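PDB 2EGZ: 3-dehydroquinate dehydratase from Aquifex aeolicus, which catalyses the cis-dehydration of 3-dehydroquinate to 3-dehydroshikimate, the third step of the chorismate pathway, through a Schiff-base intermediate. Local coordinates for residues I113-I127 and K142-L156. Numbering follows the deposited sequence.
With TLA (L(+)-tartaric acid), chain D.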
loop_
_atom_site.group_PDB
_atom_site.type_symbol
_atom_site.label_atom_id
_atom_site.label_comp_id
_atom_site.label_asym_id
_atom_site.label_seq_id
_atom_site.Cartn_x
_atom_site.Cartn_y
_atom_site.Cartn_z
ATOM N N ILE B 113 6.125 -11.810 -7.115
ATOM C CA ILE B 113 5.176 -10.792 -6.686
ATOM C C ILE B 113 5.368 -10.673 -5.189
ATOM O O ILE B 113 5.028 -11.580 -4.426
ATOM C CB ILE B 113 3.742 -11.197 -7.042
ATOM C CG1 ILE B 113 3.610 -11.255 -8.571
ATOM C CG2 ILE B 113 2.753 -10.193 -6.452
ATOM C CD1 ILE B 113 2.271 -11.777 -9.070
ATOM N N SER B 114 5.930 -9.543 -4.779
ATOM C CA SER B 114 6.274 -9.317 -3.386
ATOM C C SER B 114 5.396 -8.429 -2.514
ATOM O O SER B 114 4.611 -7.609 -2.991
ATOM C CB SER B 114 7.699 -8.776 -3.327
ATOM O OG SER B 114 7.777 -7.545 -4.032
ATOM N N TYR B 115 5.578 -8.614 -1.211
ATOM C CA TYR B 115 4.883 -7.855 -0.185
ATOM C C TYR B 115 5.884 -7.665 0.943
ATOM O O TYR B 115 6.487 -8.635 1.403
ATOM C CB TYR B 115 3.676 -8.625 0.357
ATOM C CG TYR B 115 3.109 -7.991 1.610
ATOM C CD1 TYR B 115 2.385 -6.804 1.544
ATOM C CD2 TYR B 115 3.371 -8.533 2.871
ATOM C CE1 TYR B 115 1.944 -6.161 2.701
ATOM C CE2 TYR B 115 2.935 -7.899 4.035
ATOM C CZ TYR B 115 2.226 -6.712 3.941
ATOM O OH TYR B 115 1.823 -6.060 5.089
ATOM N N HIS B 116 6.081 -6.428 1.381
ATOM C CA HIS B 116 7.011 -6.179 2.473
ATOM C C HIS B 116 6.344 -5.429 3.618
ATOM O O HIS B 116 5.508 -4.553 3.398
ATOM C CB HIS B 116 8.208 -5.343 2.006
ATOM C CG HIS B 116 8.928 -5.906 0.821
ATOM N ND1 HIS B 116 8.378 -5.934 -0.441
ATOM C CD2 HIS B 116 10.168 -6.437 0.703
ATOM C CE1 HIS B 116 9.248 -6.457 -1.287
ATOM N NE2 HIS B 116 10.342 -6.770 -0.619
ATOM N N ASN B 117 6.699 -5.790 4.845
ATOM C CA ASN B 117 6.183 -5.079 6.010
ATOM C C ASN B 117 7.382 -4.920 6.921
ATOM O O ASN B 117 7.837 -5.877 7.543
ATOM C CB ASN B 117 5.071 -5.846 6.733
ATOM C CG ASN B 117 4.388 -4.991 7.800
ATOM O OD1 ASN B 117 5.057 -4.343 8.609
ATOM N ND2 ASN B 117 3.060 -4.987 7.803
ATOM N N PHE B 118 7.904 -3.701 6.976
ATOM C CA PHE B 118 9.080 -3.392 7.773
ATOM C C PHE B 118 8.810 -3.171 9.256
ATOM O O PHE B 118 9.736 -2.901 10.024
ATOM C CB PHE B 118 9.765 -2.162 7.174
ATOM C CG PHE B 118 10.237 -2.371 5.762
ATOM C CD1 PHE B 118 11.452 -2.996 5.508
ATOM C CD2 PHE B 118 9.437 -2.001 4.686
ATOM C CE1 PHE B 118 11.865 -3.257 4.200
ATOM C CE2 PHE B 118 9.839 -2.257 3.375
ATOM C CZ PHE B 118 11.056 -2.888 3.134
ATOM N N GLU B 119 7.551 -3.301 9.664
ATOM C CA GLU B 119 7.189 -3.090 11.060
ATOM C C GLU B 119 6.787 -4.324 11.857
ATOM O O GLU B 119 7.123 -4.439 13.040
ATOM C CB GLU B 119 6.051 -2.070 11.153
ATOM C CG GLU B 119 6.470 -0.629 10.927
ATOM C CD GLU B 119 5.297 0.332 11.017
ATOM O OE1 GLU B 119 4.456 0.167 11.929
ATOM O OE2 GLU B 119 5.222 1.261 10.182
ATOM N N LEU B 120 6.069 -5.245 11.222
ATOM C CA LEU B 120 5.585 -6.424 11.931
ATOM C C LEU B 120 5.190 -7.560 11.001
ATOM O O LEU B 120 5.183 -7.409 9.784
ATOM C CB LEU B 120 4.360 -6.025 12.767
ATOM C CG LEU B 120 3.266 -5.279 11.978
ATOM C CD1 LEU B 120 2.392 -6.265 11.209
ATOM C CD2 LEU B 120 2.391 -4.470 12.931
ATOM N N THR B 121 4.859 -8.701 11.595
ATOM C CA THR B 121 4.407 -9.860 10.838
ATOM C C THR B 121 2.888 -9.784 10.932
ATOM O O THR B 121 2.308 -9.993 12.001
ATOM C CB THR B 121 4.912 -11.167 11.467
ATOM O OG1 THR B 121 6.346 -11.159 11.467
ATOM C CG2 THR B 121 4.409 -12.378 10.677
ATOM N N PRO B 122 2.220 -9.482 9.811
ATOM C CA PRO B 122 0.758 -9.367 9.794
ATOM C C PRO B 122 -0.004 -10.634 10.155
ATOM O O PRO B 122 0.553 -11.737 10.143
ATOM C CB PRO B 122 0.472 -8.885 8.372
ATOM C CG PRO B 122 1.570 -9.529 7.574
ATOM C CD PRO B 122 2.782 -9.333 8.455
ATOM N N PRO B 123 -1.293 -10.483 10.507
ATOM C CA PRO B 123 -2.170 -11.597 10.880
ATOM C C PRO B 123 -2.161 -12.681 9.812
ATOM O O PRO B 123 -1.868 -12.416 8.649
ATOM C CB PRO B 123 -3.533 -10.925 11.012
ATOM C CG PRO B 123 -3.169 -9.583 11.548
ATOM C CD PRO B 123 -1.995 -9.197 10.676
ATOM N N ASN B 124 -2.501 -13.902 10.207
ATOM C CA ASN B 124 -2.493 -15.018 9.276
ATOM C C ASN B 124 -3.286 -14.821 7.997
ATOM O O ASN B 124 -2.810 -15.195 6.930
ATOM C CB ASN B 124 -2.959 -16.296 9.974
ATOM C CG ASN B 124 -2.081 -16.658 11.153
ATOM O OD1 ASN B 124 -0.932 -16.219 11.242
ATOM N ND2 ASN B 124 -2.609 -17.471 12.059
ATOM N N TRP B 125 -4.478 -14.230 8.083
ATOM C CA TRP B 125 -5.284 -14.058 6.879
ATOM C C TRP B 125 -4.590 -13.200 5.829
ATOM O O TRP B 125 -4.795 -13.397 4.629
ATOM C CB TRP B 125 -6.671 -13.481 7.208
ATOM C CG TRP B 125 -6.680 -12.053 7.643
ATOM C CD1 TRP B 125 -6.583 -11.582 8.919
ATOM C CD2 TRP B 125 -6.805 -10.903 6.796
ATOM N NE1 TRP B 125 -6.646 -10.207 8.921
ATOM C CE2 TRP B 125 -6.783 -9.766 7.633
ATOM C CE3 TRP B 125 -6.940 -10.726 5.413
ATOM C CZ2 TRP B 125 -6.885 -8.461 7.128
ATOM C CZ3 TRP B 125 -7.041 -9.428 4.909
ATOM C CH2 TRP B 125 -7.015 -8.313 5.770
ATOM N N ILE B 126 -3.770 -12.254 6.277
ATOM C CA ILE B 126 -3.028 -11.393 5.362
ATOM C C ILE B 126 -1.899 -12.202 4.722
ATOM O O ILE B 126 -1.657 -12.098 3.521
ATOM C CB ILE B 126 -2.443 -10.170 6.102
ATOM C CG1 ILE B 126 -3.584 -9.225 6.493
ATOM C CG2 ILE B 126 -1.427 -9.451 5.222
ATOM C CD1 ILE B 126 -3.137 -7.964 7.210
ATOM N N ILE B 127 -1.214 -13.012 5.523
ATOM C CA ILE B 127 -0.141 -13.848 4.993
ATOM C C ILE B 127 -0.704 -14.742 3.888
ATOM O O ILE B 127 -0.142 -14.834 2.795
ATOM C CB ILE B 127 0.468 -14.744 6.098
ATOM C CG1 ILE B 127 1.206 -13.871 7.112
ATOM C CG2 ILE B 127 1.399 -15.792 5.478
ATOM C CD1 ILE B 127 1.716 -14.610 8.327
ATOM N N LYS B 142 6.270 -13.608 -2.761
ATOM C CA LYS B 142 7.380 -13.332 -1.856
ATOM C C LYS B 142 6.857 -12.487 -0.707
ATOM O O LYS B 142 6.223 -11.456 -0.932
ATOM C CB LYS B 142 8.492 -12.561 -2.579
ATOM C CG LYS B 142 9.563 -12.022 -1.645
ATOM C CD LYS B 142 10.661 -11.273 -2.391
ATOM C CE LYS B 142 11.734 -10.794 -1.419
ATOM N NZ LYS B 142 12.872 -10.095 -2.090
ATOM N N ILE B 143 7.123 -12.927 0.519
ATOM C CA ILE B 143 6.691 -12.203 1.709
ATOM C C ILE B 143 7.916 -11.913 2.566
ATOM O O ILE B 143 8.623 -12.830 2.969
ATOM C CB ILE B 143 5.688 -13.037 2.549
ATOM C CG1 ILE B 143 4.451 -13.365 1.715
ATOM C CG2 ILE B 143 5.278 -12.263 3.803
ATOM C CD1 ILE B 143 3.457 -14.267 2.426
ATOM N N ALA B 144 8.169 -10.637 2.831
ATOM C CA ALA B 144 9.301 -10.235 3.661
ATOM C C ALA B 144 8.728 -9.352 4.766
ATOM O O ALA B 144 8.358 -8.205 4.517
ATOM C CB ALA B 144 10.314 -9.457 2.829
ATOM N N VAL B 145 8.655 -9.891 5.982
ATOM C CA VAL B 145 8.082 -9.160 7.112
ATOM C C VAL B 145 8.933 -9.230 8.379
ATOM O O VAL B 145 9.540 -10.259 8.681
ATOM C CB VAL B 145 6.668 -9.694 7.440
ATOM C CG1 VAL B 145 5.748 -9.499 6.244
ATOM C CG2 VAL B 145 6.740 -11.181 7.809
ATOM N N LYS B 146 8.966 -8.129 9.124
ATOM C CA LYS B 146 9.754 -8.075 10.346
ATOM C C LYS B 146 9.145 -8.905 11.464
ATOM O O LYS B 146 7.961 -8.772 11.785
ATOM C CB LYS B 146 9.914 -6.632 10.836
ATOM C CG LYS B 146 10.727 -6.531 12.127
ATOM C CD LYS B 146 10.871 -5.098 12.617
ATOM C CE LYS B 146 11.663 -5.042 13.922
ATOM N NZ LYS B 146 11.747 -3.659 14.471
ATOM N N ALA B 147 9.966 -9.765 12.051
ATOM C CA ALA B 147 9.524 -10.593 13.157
ATOM C C ALA B 147 9.868 -9.831 14.432
ATOM O O ALA B 147 10.981 -9.316 14.579
ATOM C CB ALA B 147 10.238 -11.948 13.133
ATOM N N ASN B 148 8.908 -9.744 15.344
ATOM C CA ASN B 148 9.127 -9.045 16.602
ATOM C C ASN B 148 9.227 -10.042 17.755
ATOM O O ASN B 148 9.214 -9.666 18.935
ATOM C CB ASN B 148 7.997 -8.039 16.837
ATOM C CG ASN B 148 8.047 -6.878 15.858
ATOM O OD1 ASN B 148 7.177 -6.734 14.997
ATOM N ND2 ASN B 148 9.080 -6.052 15.977
ATOM N N SER B 149 9.350 -11.317 17.391
ATOM C CA SER B 149 9.461 -12.417 18.346
ATOM C C SER B 149 9.769 -13.688 17.567
ATOM O O SER B 149 9.641 -13.717 16.344
ATOM C CB SER B 149 8.140 -12.621 19.083
ATOM O OG SER B 149 7.167 -13.144 18.193
ATOM N N TYR B 150 10.173 -14.742 18.267
ATOM C CA TYR B 150 10.454 -15.999 17.586
ATOM C C TYR B 150 9.128 -16.583 17.107
ATOM O O TYR B 150 9.066 -17.238 16.066
ATOM C CB TYR B 150 11.164 -16.978 18.524
ATOM C CG TYR B 150 12.614 -16.632 18.773
ATOM C CD1 TYR B 150 13.499 -16.455 17.710
ATOM C CD2 TYR B 150 13.110 -16.505 20.070
ATOM C CE1 TYR B 150 14.843 -16.163 17.930
ATOM C CE2 TYR B 150 14.450 -16.210 20.303
ATOM C CZ TYR B 150 15.310 -16.044 19.229
ATOM O OH TYR B 150 16.643 -15.781 19.452
ATOM N N GLU B 151 8.066 -16.322 17.865
ATOM C CA GLU B 151 6.730 -16.805 17.516
ATOM C C GLU B 151 6.328 -16.306 16.124
ATOM O O GLU B 151 5.664 -17.018 15.369
ATOM C CB GLU B 151 5.695 -16.298 18.526
ATOM C CG GLU B 151 6.150 -16.263 19.980
ATOM C CD GLU B 151 6.409 -17.637 20.559
ATOM O OE1 GLU B 151 5.570 -18.536 20.343
ATOM O OE2 GLU B 151 7.443 -17.812 21.242
ATOM N N ASP B 152 6.720 -15.075 15.793
ATOM C CA ASP B 152 6.393 -14.484 14.492
ATOM C C ASP B 152 7.061 -15.247 13.354
ATOM O O ASP B 152 6.526 -15.323 12.246
ATOM C CB ASP B 152 6.845 -13.017 14.411
ATOM C CG ASP B 152 5.888 -12.057 15.094
ATOM O OD1 ASP B 152 4.705 -12.416 15.295
ATOM O OD2 ASP B 152 6.321 -10.925 15.407
ATOM N N VAL B 153 8.241 -15.791 13.626
ATOM C CA VAL B 153 8.983 -16.544 12.617
ATOM C C VAL B 153 8.287 -17.876 12.389
ATOM O O VAL B 153 7.972 -18.239 11.260
ATOM C CB VAL B 153 10.431 -16.816 13.073
ATOM C CG1 VAL B 153 11.207 -17.524 11.964
ATOM C CG2 VAL B 153 11.106 -15.508 13.451
ATOM N N ALA B 154 8.035 -18.595 13.477
ATOM C CA ALA B 154 7.368 -19.885 13.398
ATOM C C ALA B 154 6.025 -19.740 12.685
ATOM O O ALA B 154 5.669 -20.563 11.840
ATOM C CB ALA B 154 7.167 -20.445 14.810
ATOM N N ARG B 155 5.291 -18.681 13.022
ATOM C CA ARG B 155 3.976 -18.432 12.437
ATOM C C ARG B 155 4.039 -18.206 10.928
ATOM O O ARG B 155 3.281 -18.814 10.172
ATOM C CB ARG B 155 3.321 -17.231 13.137
ATOM C CG ARG B 155 1.841 -17.041 12.823
ATOM C CD ARG B 155 1.176 -16.162 13.883
ATOM N NE ARG B 155 1.766 -14.826 13.957
ATOM C CZ ARG B 155 1.541 -13.853 13.077
ATOM N NH1 ARG B 155 2.125 -12.670 13.230
ATOM N NH2 ARG B 155 0.733 -14.058 12.044
ATOM N N LEU B 156 4.941 -17.336 10.485
ATOM C CA LEU B 156 5.075 -17.070 9.056
ATOM C C LEU B 156 5.366 -18.362 8.299
ATOM O O LEU B 156 4.750 -18.647 7.269
ATOM C CB LEU B 156 6.214 -16.077 8.787
ATOM C CG LEU B 156 6.562 -15.885 7.299
ATOM C CD1 LEU B 156 5.372 -15.258 6.578
ATOM C CD2 LEU B 156 7.805 -15.007 7.149
HETATM O O1 TLA D . 12.785 -7.607 -0.231
HETATM O O11 TLA D . 14.485 -6.242 0.013
HETATM C C1 TLA D . 13.902 -7.439 0.155
HETATM C C2 TLA D . 14.632 -8.577 0.819
HETATM O O2 TLA D . 13.783 -9.711 0.836
HETATM C C3 TLA D . 14.982 -8.177 2.267
HETATM O O3 TLA D . 13.817 -7.808 3.002
HETATM C C4 TLA D . 15.708 -9.290 2.979
HETATM O O4 TLA D . 15.299 -9.734 4.004
HETATM O O41 TLA D . 16.842 -9.768 2.464
HETATM O O HOH W 1 7.857 -13.413 10.605
HETATM O O HOH W 2 4.942 -8.705 14.519
#
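Ser114 and Lys142 lie side by side on parallel strands 113-117 and 142-146, and the alternation of side chains that follows sorts catalysis from packing. On one face the extended Lys142 chain runs past Ser114 CB, while His116 sets its ring obliquely against Ala144, CD2 to CB 3.7 Å. His116 and Lys142 converge on a tartrate, probably from the crystallisation liquor: His116 NE2 donates in the ring plane to TLA O1 (2.6 Å), an oxygen that Lys142 NZ also reaches. Arg61 and Arg180 bind the same tartrate. On the other face Val145 CG1 touches Asn117 CB and Pro122 CD (both 3.7 Å) and Tyr115 CE2 (3.9 Å).

Beyond the strands the contact becomes polar. Thr121 OG1 donates to Lys146 O (2.9 Å) from well above the carbonyl plane and accepts a hydrogen bond from a water that donates to Asp152 O as well. Arg155, its chain bent at chi3 (61°), turns the edge of its guanidinium to the loop: NH1 meets Thr121 O at 3.0 Å, and NH2 is shared by Pro122 O (3.0 Å) and Asn124 OD1 (2.8 Å), all in its plane. Asp152 adds a weak salt bridge to NH1. A leucine in place of Arg155 would probably leave both loop carbonyls and the Asn124 amide oxygen without these donors, freeing the start of helix 124-136 to shift. On the Val145 side of the sheet, Ile127 CG2 meets Ile143 CD1 and Ile127 CD1 meets Leu156 CD1. The contact joins a beta-alpha-beta unit of the TIM barrel to the start of the next helix, 150-160, with the Schiff-base lysine and the proton-transferring histidine on neighbouring strands of the type I dehydroquinase active site.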